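(R)-specific secondary-alkylsulfatase (Pseudomonas sp., PDB 4AXH) catalyses the zinc-dependent, enantioselective hydrolysis of (R)-secondary alkyl sulfates with strict inversion of configuration, yielding (S)-secondary alcohols and sulfate. Local coordinates at residues Q230-V235 / N514-N519; S247-T252 / S415-L420; A312-H317 / L351-N356. One frame throughout, in Å; residues are numbered along the deposited sequence.

Contact 1. Residues Q230-V235 / N514-N519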
loop_
_atom_site.group_PDB
_atom_site.type_symbol
_atom_site.label_atom_id
_atom_site.label_comp_id
_atom_site.label_asym_id
_atom_site.label_seq_id
_atom_site.Cartn_x
_atom_site.Cartn_y
_atom_site.Cartn_z
ATOM N N GLN A 230 0.715 3.369 20.982
ATOM C CA GLN A 230 1.276 3.408 22.348
ATOM C C GLN A 230 2.734 2.970 22.366
ATOM O O GLN A 230 3.563 3.477 23.134
ATOM C CB GLN A 230 0.413 2.552 23.300
ATOM C CG GLN A 230 -0.864 3.289 23.707
ATOM C CD GLN A 230 -1.938 2.421 24.291
ATOM O OE1 GLN A 230 -1.703 1.295 24.727
ATOM N NE2 GLN A 230 -3.159 2.935 24.303
ATOM N N TYR A 231 3.041 2.043 21.457
ATOM C CA TYR A 231 4.397 1.555 21.233
ATOM C C TYR A 231 5.229 2.658 20.557
ATOM O O TYR A 231 6.338 2.927 20.993
ATOM C CB TYR A 231 4.368 0.243 20.420
ATOM C CG TYR A 231 4.185 -0.988 21.285
ATOM C CD1 TYR A 231 2.991 -1.216 21.966
ATOM C CD2 TYR A 231 5.195 -1.940 21.401
ATOM C CE1 TYR A 231 2.821 -2.347 22.770
ATOM C CE2 TYR A 231 5.028 -3.088 22.181
ATOM C CZ TYR A 231 3.841 -3.283 22.867
ATOM O OH TYR A 231 3.695 -4.390 23.653
ATOM N N GLN A 232 4.652 3.347 19.564
ATOM C CA GLN A 232 5.300 4.426 18.829
ATOM C C GLN A 232 5.691 5.607 19.724
ATOM O O GLN A 232 6.787 6.175 19.557
ATOM C CB GLN A 232 4.369 4.876 17.691
ATOM C CG GLN A 232 5.075 5.594 16.546
ATOM C CD GLN A 232 4.081 6.072 15.536
ATOM O OE1 GLN A 232 3.308 5.291 14.983
ATOM N NE2 GLN A 232 4.094 7.348 15.251
ATOM N N SER A 233 4.798 5.937 20.686
ATOM C CA SER A 233 4.857 7.061 21.640
ATOM C C SER A 233 5.792 6.921 22.849
ATOM O O SER A 233 6.328 7.950 23.354
ATOM C CB SER A 233 3.457 7.321 22.201
ATOM O OG SER A 233 2.505 7.511 21.169
ATOM N N GLY A 234 5.797 5.685 23.396
ATOM C CA GLY A 234 6.475 5.346 24.637
ATOM C C GLY A 234 5.861 6.084 25.818
ATOM O O GLY A 234 6.546 6.303 26.820
ATOM N N VAL A 235 4.553 6.493 25.698
ATOM C CA VAL A 235 3.774 7.251 26.708
ATOM C C VAL A 235 3.682 6.560 28.063
ATOM O O VAL A 235 3.738 7.248 29.092
ATOM C CB VAL A 235 2.382 7.793 26.245
ATOM C CG1 VAL A 235 2.506 9.182 25.565
ATOM C CG2 VAL A 235 1.612 6.768 25.383
ATOM N N ASN A 514 17.109 5.119 16.149
ATOM C CA ASN A 514 15.717 5.445 15.911
ATOM C C ASN A 514 14.935 5.620 17.196
ATOM O O ASN A 514 14.898 4.721 18.035
ATOM C CB ASN A 514 15.086 4.388 15.013
ATOM C CG ASN A 514 13.759 4.831 14.479
ATOM O OD1 ASN A 514 12.764 4.845 15.201
ATOM N ND2 ASN A 514 13.723 5.231 13.211
ATOM N N ALA A 515 14.295 6.780 17.330
ATOM C CA ALA A 515 13.518 7.149 18.507
ATOM C C ALA A 515 12.246 6.350 18.624
ATOM O O ALA A 515 11.880 5.974 19.729
ATOM C CB ALA A 515 13.201 8.619 18.480
ATOM N N LEU A 516 11.581 6.066 17.498
ATOM C CA LEU A 516 10.344 5.292 17.460
ATOM C C LEU A 516 10.674 3.841 17.781
ATOM O O LEU A 516 9.971 3.224 18.565
ATOM C CB LEU A 516 9.670 5.456 16.081
ATOM C CG LEU A 516 8.694 6.657 15.902
ATOM C CD1 LEU A 516 9.121 7.901 16.638
ATOM C CD2 LEU A 516 8.484 7.005 14.467
ATOM N N TRP A 517 11.804 3.315 17.263
ATOM C CA TRP A 517 12.242 1.943 17.549
ATOM C C TRP A 517 12.574 1.831 19.019
ATOM O O TRP A 517 12.252 0.821 19.628
ATOM C CB TRP A 517 13.443 1.561 16.688
ATOM C CG TRP A 517 13.114 1.209 15.250
ATOM C CD1 TRP A 517 12.233 1.848 14.420
ATOM C CD2 TRP A 517 13.787 0.219 14.437
ATOM N NE1 TRP A 517 12.233 1.247 13.179
ATOM C CE2 TRP A 517 13.190 0.258 13.155
ATOM C CE3 TRP A 517 14.786 -0.742 14.692
ATOM C CZ2 TRP A 517 13.538 -0.650 12.142
ATOM C CZ3 TRP A 517 15.146 -1.608 13.687
ATOM C CH2 TRP A 517 14.519 -1.566 12.430
ATOM N N ARG A 518 13.171 2.881 19.605
ATOM C CA ARG A 518 13.490 2.906 21.035
ATOM C C ARG A 518 12.209 2.901 21.881
ATOM O O ARG A 518 12.145 2.147 22.855
ATOM C CB ARG A 518 14.442 4.057 21.433
ATOM C CG ARG A 518 14.906 3.896 22.875
ATOM C CD ARG A 518 15.527 5.135 23.468
ATOM N NE ARG A 518 15.839 4.963 24.888
ATOM C CZ ARG A 518 17.015 4.543 25.349
ATOM N NH1 ARG A 518 17.980 4.185 24.507
ATOM N NH2 ARG A 518 17.232 4.461 26.653
ATOM N N ASN A 519 11.191 3.713 21.503
ATOM C CA ASN A 519 9.898 3.748 22.191
ATOM C C ASN A 519 9.197 2.377 22.096
ATOM O O ASN A 519 8.623 1.929 23.081
ATOM C CB ASN A 519 9.006 4.831 21.614
ATOM C CG ASN A 519 9.416 6.267 21.894
ATOM O OD1 ASN A 519 10.020 6.584 22.919
ATOM N ND2 ASN A 519 9.025 7.196 21.017
#
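The carbonyl O of Tyr-231 faces the first turns of helix 515-529, 3.3 Å from Asn-519 CB, whereas its ring leads away from that segment. The phenol OH bonds to Glu-527 farther along the same helix, and Pro-439 of the second subunit packs against Tyr-231. Gln-232 makes the one hydrogen bond between the segments: its backbone O accepts from Asn-519 ND2 at 2.9 Å. The N-H...O angle of 142° and a donor tilted 26° from the carbonyl plane make this a bent bond. The Asn-519 amide is gripped twice more, its ND2 also bonding to Ser-247 OG and its OD1 accepting from Gln-244 NE2, a pattern consistent with this orientation of the amide. The side chain of Gln-232 lies beside that of Leu-516, both pointing the same way, with Gln-232 CG 3.8 Å from Leu-516 CG. With Gly-234 the chain leaves helix 222-233 at positive phi (64°), and its N comes to 3.8 Å from Asn-519 CB. At the start of the other segment, Asn-514 is the N-cap of helix 515-529: its OD1 accepts from Trp-517 N at 2.7 Å, and weakly from Leu-516 N. The arrangement is a helix C-terminus set against a capped helix N-terminus, joining the metallo-beta-lactamase region to the dimerisation region beside the sulfate site, to which Gln-232 belongs.

Contact 2. Residues S247-T252 / S415-L420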
loop_
_atom_site.group_PDB
_atom_site.type_symbol
_atom_site.label_atom_id
_atom_site.label_comp_id
_atom_site.label_asym_id
_atom_site.label_seq_id
_atom_site.Cartn_x
_atom_site.Cartn_y
_atom_site.Cartn_z
ATOM N N SER A 247 11.348 11.399 20.758
ATOM C CA SER A 247 10.487 10.832 19.726
ATOM C C SER A 247 10.858 11.303 18.300
ATOM O O SER A 247 10.025 11.259 17.387
ATOM C CB SER A 247 9.007 11.002 20.059
ATOM O OG SER A 247 8.626 10.118 21.102
ATOM N N GLY A 248 12.134 11.657 18.118
ATOM C CA GLY A 248 12.701 12.022 16.829
ATOM C C GLY A 248 12.361 13.416 16.404
ATOM O O GLY A 248 13.241 14.271 16.377
ATOM N N LEU A 249 11.085 13.658 16.087
ATOM C CA LEU A 249 10.616 14.973 15.653
ATOM C C LEU A 249 10.050 15.810 16.786
ATOM O O LEU A 249 9.569 16.927 16.550
ATOM C CB LEU A 249 9.591 14.839 14.513
ATOM C CG LEU A 249 10.036 14.099 13.276
ATOM C CD1 LEU A 249 8.862 13.894 12.345
ATOM C CD2 LEU A 249 11.174 14.838 12.576
ATOM N N PHE A 250 10.054 15.244 18.006
ATOM C CA PHE A 250 9.578 15.848 19.271
ATOM C C PHE A 250 9.968 14.959 20.420
ATOM O O PHE A 250 10.568 13.912 20.199
ATOM C CB PHE A 250 8.055 16.084 19.277
ATOM C CG PHE A 250 7.241 14.960 18.675
ATOM C CD1 PHE A 250 6.869 13.862 19.444
ATOM C CD2 PHE A 250 6.871 14.987 17.328
ATOM C CE1 PHE A 250 6.191 12.797 18.871
ATOM C CE2 PHE A 250 6.175 13.926 16.763
ATOM C CZ PHE A 250 5.852 12.835 17.538
ATOM N N LYS A 251 9.612 15.347 21.642
ATOM C CA LYS A 251 9.947 14.567 22.836
ATOM C C LYS A 251 9.038 13.350 23.013
ATOM O O LYS A 251 9.544 12.245 23.148
ATOM C CB LYS A 251 9.956 15.458 24.095
ATOM C CG LYS A 251 10.889 16.691 24.079
ATOM C CD LYS A 251 12.356 16.401 23.756
ATOM C CE LYS A 251 13.131 15.674 24.829
ATOM N NZ LYS A 251 14.159 14.779 24.241
ATOM N N THR A 252 7.704 13.552 23.005
ATOM C CA THR A 252 6.672 12.520 23.238
ATOM C C THR A 252 5.326 13.112 22.833
ATOM O O THR A 252 5.284 14.296 22.471
ATOM C CB THR A 252 6.638 12.107 24.762
ATOM O OG1 THR A 252 5.620 11.099 25.008
ATOM C CG2 THR A 252 6.465 13.311 25.700
ATOM N N SER A 415 18.007 8.211 10.586
ATOM C CA SER A 415 16.814 7.414 10.884
ATOM C C SER A 415 16.282 7.590 12.326
ATOM O O SER A 415 16.254 6.641 13.095
ATOM C CB SER A 415 17.085 5.959 10.555
ATOM O OG SER A 415 17.382 5.871 9.173
ATOM N N TYR A 416 15.855 8.797 12.678
ATOM C CA TYR A 416 15.353 9.098 14.023
ATOM C C TYR A 416 13.856 8.902 14.172
ATOM O O TYR A 416 13.403 8.671 15.279
ATOM C CB TYR A 416 15.676 10.543 14.404
ATOM C CG TYR A 416 17.148 10.909 14.459
ATOM C CD1 TYR A 416 18.033 10.201 15.263
ATOM C CD2 TYR A 416 17.629 12.040 13.805
ATOM C CE1 TYR A 416 19.380 10.564 15.355
ATOM C CE2 TYR A 416 18.966 12.433 13.919
ATOM C CZ TYR A 416 19.838 11.694 14.701
ATOM O OH TYR A 416 21.157 12.071 14.817
ATOM N N TYR A 417 13.079 9.074 13.098
ATOM C CA TYR A 417 11.626 8.938 13.121
ATOM C C TYR A 417 11.285 7.810 12.210
ATOM O O TYR A 417 10.930 6.731 12.680
ATOM C CB TYR A 417 10.960 10.246 12.658
ATOM C CG TYR A 417 9.525 10.376 13.105
ATOM C CD1 TYR A 417 9.212 10.657 14.427
ATOM C CD2 TYR A 417 8.475 10.276 12.191
ATOM C CE1 TYR A 417 7.890 10.788 14.848
ATOM C CE2 TYR A 417 7.153 10.408 12.597
ATOM C CZ TYR A 417 6.860 10.646 13.933
ATOM O OH TYR A 417 5.555 10.764 14.365
ATOM N N GLY A 418 11.477 8.022 10.917
ATOM C CA GLY A 418 11.340 6.968 9.921
ATOM C C GLY A 418 12.565 6.071 9.995
ATOM O O GLY A 418 13.613 6.463 10.532
ATOM N N ALA A 419 12.463 4.857 9.487
ATOM C CA ALA A 419 13.630 4.007 9.489
ATOM C C ALA A 419 13.958 3.601 8.054
ATOM O O ALA A 419 13.040 3.387 7.252
ATOM C CB ALA A 419 13.398 2.810 10.361
ATOM N N LEU A 420 15.263 3.575 7.707
ATOM C CA LEU A 420 15.712 3.225 6.358
ATOM C C LEU A 420 15.306 1.797 6.009
ATOM O O LEU A 420 14.759 1.563 4.928
ATOM C CB LEU A 420 17.226 3.490 6.179
ATOM C CG LEU A 420 17.978 2.803 5.015
ATOM C CD1 LEU A 420 17.646 3.408 3.682
ATOM C CD2 LEU A 420 19.461 2.867 5.252
#
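Gly-248 and Tyr-416 are where the two backbones come closest, their CA atoms 4.8 Å apart, and no hydrogen bond joins the segments. Both are irregular loops, one from the metallo-beta-lactamase region and one from the dimerisation region, meeting at the sulfate site through Tyr-417. Residues 247-249 have the form of a classic gamma turn: Gly-248 combines positive phi with negative psi, and Leu-249 N bonds weakly back to Ser-247 O. A second backbone bond, Ser-247 N to Phe-250 O at 2.7 Å, closes the bend. The turn brings Gly-248 CA up to the Tyr-416 carbonyl, with Gly-248 CA 3.8 Å from Tyr-416 O.

Tyr-417 carries most of the side-chain contact. Its chi1 of -159° sets CG anti to the backbone N, and the ring beyond it lies in among residues 247-250. Ser-247 O lies in the ring plane at the CD1-CE1 edge. Phe-250 reaches the phenol end obliquely, its CZ 3.8 Å from Tyr-417 OH; the ring planes meet at 69° with centroids 5.9 Å apart. Asn-318, another sulfate-binding residue, touches the tyrosine side chain, and the His-317 ring also meets the phenol ring. Leu-249 comes over one face of the Tyr-417 ring and makes a CH-pi contact: its CD1 stands 3.6 Å from the centroid of that ring, only 12° off the ring normal.

Contact 3. Residues A312-H317 / L351-N356. With ZN (zinc ion), chain C.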
loop_
_atom_site.group_PDB
_atom_site.type_symbol
_atom_site.label_atom_id
_atom_site.label_comp_id
_atom_site.label_asym_id
_atom_site.label_seq_id
_atom_site.Cartn_x
_atom_site.Cartn_y
_atom_site.Cartn_z
ATOM N N ALA A 312 9.725 18.064 4.939
ATOM C CA ALA A 312 11.162 17.867 4.928
ATOM C C ALA A 312 11.755 18.158 6.294
ATOM O O ALA A 312 12.532 19.100 6.434
ATOM C CB ALA A 312 11.798 18.746 3.854
ATOM N N PRO A 313 11.444 17.349 7.326
ATOM C CA PRO A 313 12.004 17.637 8.656
ATOM C C PRO A 313 13.449 17.134 8.848
ATOM O O PRO A 313 13.932 16.333 8.047
ATOM C CB PRO A 313 11.005 16.940 9.586
ATOM C CG PRO A 313 10.510 15.781 8.819
ATOM C CD PRO A 313 10.561 16.159 7.366
ATOM N N PRO A 314 14.139 17.564 9.922
ATOM C CA PRO A 314 15.538 17.146 10.149
ATOM C C PRO A 314 15.728 15.747 10.737
ATOM O O PRO A 314 16.427 15.575 11.751
ATOM C CB PRO A 314 16.100 18.217 11.089
ATOM C CG PRO A 314 15.034 19.186 11.314
ATOM C CD PRO A 314 13.736 18.558 10.922
ATOM N N ALA A 315 15.109 14.749 10.073
ATOM C CA ALA A 315 15.129 13.308 10.333
ATOM C C ALA A 315 14.391 12.659 9.189
ATOM O O ALA A 315 13.599 13.328 8.518
ATOM C CB ALA A 315 14.411 12.984 11.643
ATOM N N MET A 316 14.646 11.377 8.940
ATOM C CA MET A 316 13.940 10.636 7.904
ATOM C C MET A 316 12.514 10.477 8.398
ATOM O O MET A 316 12.321 10.187 9.579
ATOM C CB MET A 316 14.581 9.252 7.683
ATOM C CG MET A 316 13.989 8.529 6.488
ATOM S SD MET A 316 14.681 6.905 6.172
ATOM C CE MET A 316 15.955 7.271 4.931
ATOM N N HIS A 317 11.515 10.732 7.540
ATOM C CA HIS A 317 10.113 10.572 7.962
ATOM C C HIS A 317 9.644 9.155 7.607
ATOM O O HIS A 317 10.426 8.354 7.054
ATOM C CB HIS A 317 9.219 11.651 7.324
ATOM C CG HIS A 317 8.068 12.134 8.162
ATOM N ND1 HIS A 317 7.272 11.250 8.905
ATOM C CD2 HIS A 317 7.568 13.388 8.295
ATOM C CE1 HIS A 317 6.331 11.994 9.470
ATOM N NE2 HIS A 317 6.459 13.287 9.134
ATOM N N LEU A 351 14.752 28.558 6.063
ATOM C CA LEU A 351 13.687 27.573 5.943
ATOM C C LEU A 351 13.137 27.289 7.351
ATOM O O LEU A 351 13.915 27.068 8.274
ATOM C CB LEU A 351 14.228 26.291 5.298
ATOM C CG LEU A 351 13.265 25.128 5.147
ATOM C CD1 LEU A 351 13.507 24.423 3.873
ATOM C CD2 LEU A 351 13.444 24.126 6.258
ATOM N N ILE A 352 11.807 27.313 7.511
ATOM C CA ILE A 352 11.170 26.962 8.794
ATOM C C ILE A 352 10.252 25.737 8.645
ATOM O O ILE A 352 9.857 25.380 7.537
ATOM C CB ILE A 352 10.533 28.137 9.581
ATOM C CG1 ILE A 352 9.321 28.722 8.845
ATOM C CG2 ILE A 352 11.604 29.209 9.952
ATOM C CD1 ILE A 352 8.401 29.486 9.693
ATOM N N GLN A 353 9.971 25.061 9.744
ATOM C CA GLN A 353 9.144 23.855 9.701
ATOM C C GLN A 353 8.144 23.802 10.845
ATOM O O GLN A 353 8.198 24.644 11.746
ATOM C CB GLN A 353 10.044 22.615 9.748
ATOM C CG GLN A 353 10.895 22.405 8.526
ATOM C CD GLN A 353 12.248 21.975 8.924
ATOM O OE1 GLN A 353 12.743 22.309 9.995
ATOM N NE2 GLN A 353 12.871 21.236 8.048
ATOM N N GLN A 354 7.256 22.800 10.816
ATOM C CA GLN A 354 6.249 22.633 11.855
ATOM C C GLN A 354 6.642 21.537 12.872
ATOM O O GLN A 354 5.878 21.168 13.767
ATOM C CB GLN A 354 4.845 22.485 11.246
ATOM C CG GLN A 354 4.448 23.676 10.350
ATOM C CD GLN A 354 4.338 24.963 11.151
ATOM O OE1 GLN A 354 5.258 25.779 11.234
ATOM N NE2 GLN A 354 3.203 25.169 11.769
ATOM N N HIS A 355 7.868 21.066 12.742
ATOM C CA HIS A 355 8.544 20.186 13.665
ATOM C C HIS A 355 9.963 20.626 13.571
ATOM O O HIS A 355 10.435 20.877 12.460
ATOM C CB HIS A 355 8.437 18.712 13.266
ATOM C CG HIS A 355 7.096 18.130 13.513
ATOM N ND1 HIS A 355 6.622 17.959 14.784
ATOM C CD2 HIS A 355 6.164 17.723 12.630
ATOM C CE1 HIS A 355 5.419 17.442 14.641
ATOM N NE2 HIS A 355 5.104 17.281 13.357
ATOM N N ASN A 356 10.649 20.762 14.722
ATOM C CA ASN A 356 12.073 21.121 14.823
ATOM C C ASN A 356 12.500 22.532 14.413
ATOM O O ASN A 356 11.669 23.391 14.149
ATOM C CB ASN A 356 12.971 20.069 14.185
ATOM C CG ASN A 356 12.555 18.661 14.487
ATOM O OD1 ASN A 356 11.984 17.981 13.642
ATOM N ND2 ASN A 356 12.848 18.189 15.684
HETATM ZN ZN ZN C . 3.368 17.168 12.417
HETATM O O HOH W 1 14.097 15.837 13.521
HETATM O O HOH W 2 2.200 15.544 11.745
#
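Pro-314 and Gln-353 bury the largest areas here, 53 and 51 Å², and Asn-356 follows with 33 Å². Residues 313-315 form an inverse gamma turn about Pro-314, supported by a bond from Ala-315 N to Pro-313 O at 2.8 Å; the turn presents the proline ring to residues 353-356. There the Pro-314 ring and the Asn-356 side chain run alongside each other, oppositely directed. The methylene edge of the ring does the touching: Pro-314 CG is 3.6 Å from Asn-356 CB, and Pro-314 CD lies 3.3 Å from Asn-356 OD1. A water lies within weak hydrogen-bonding distance of both Pro-314 O and Asn-356 OD1.

Gln-353 meets the loop on the N-terminal side of this turn. Its CG is anti to the carbonyl carbon (chi1 -68°), and a bend at chi2 (139°) places CD near Ala-312, where NE2 reaches the carbonyl. Gln-353 NE2 bonds to Ala-312 O at 2.7 Å, but the N-H...O angle of 121° marks the bond as weak. A firmer partner of this amide nitrogen is the hydroxyl of Tyr-368, on helix 362-388, which bonds to Ala-312 O as well and so ties the two together from a third element. The amide oxygen of Gln-353 lies near the proline ring, 4.0 Å from Pro-314 CD.

Between Gln-353 and Asn-356 the chain supplies a metal ligand. His-355 NE2 binds zinc at 2.0 Å, and a water 2.1 Å from the metal lies in the plane of the imidazole. Asp-183, His-184 and Asp-310 complete the coordination, Asp-310 also binding the second zinc: the binuclear site characteristic of the metallo-beta-lactamase superfamily, with its last histidine in the loop after strand 350-352.

How the contacts relate
From the N terminus, the chain opens contact 1 at 230-235, contact 2 at 247-252 and contact 3 at 312-317. They close in reverse order, contact 3 at 351-356, contact 2 at 415-420 and contact 1 at 514-519, so the three loops nest and none cross. Contact 3 stays within the metallo-beta-lactamase region; contacts 1 and 2 join that region to the dimerisation region. Contact 2 is the middle link: Tyr-416 O probably accepts from Ala-515 N of contact 1, and Gly-418 N probably donates to Met-316 O of contact 3. Contacts 1 and 3 do not touch, their centres about 19 Å apart.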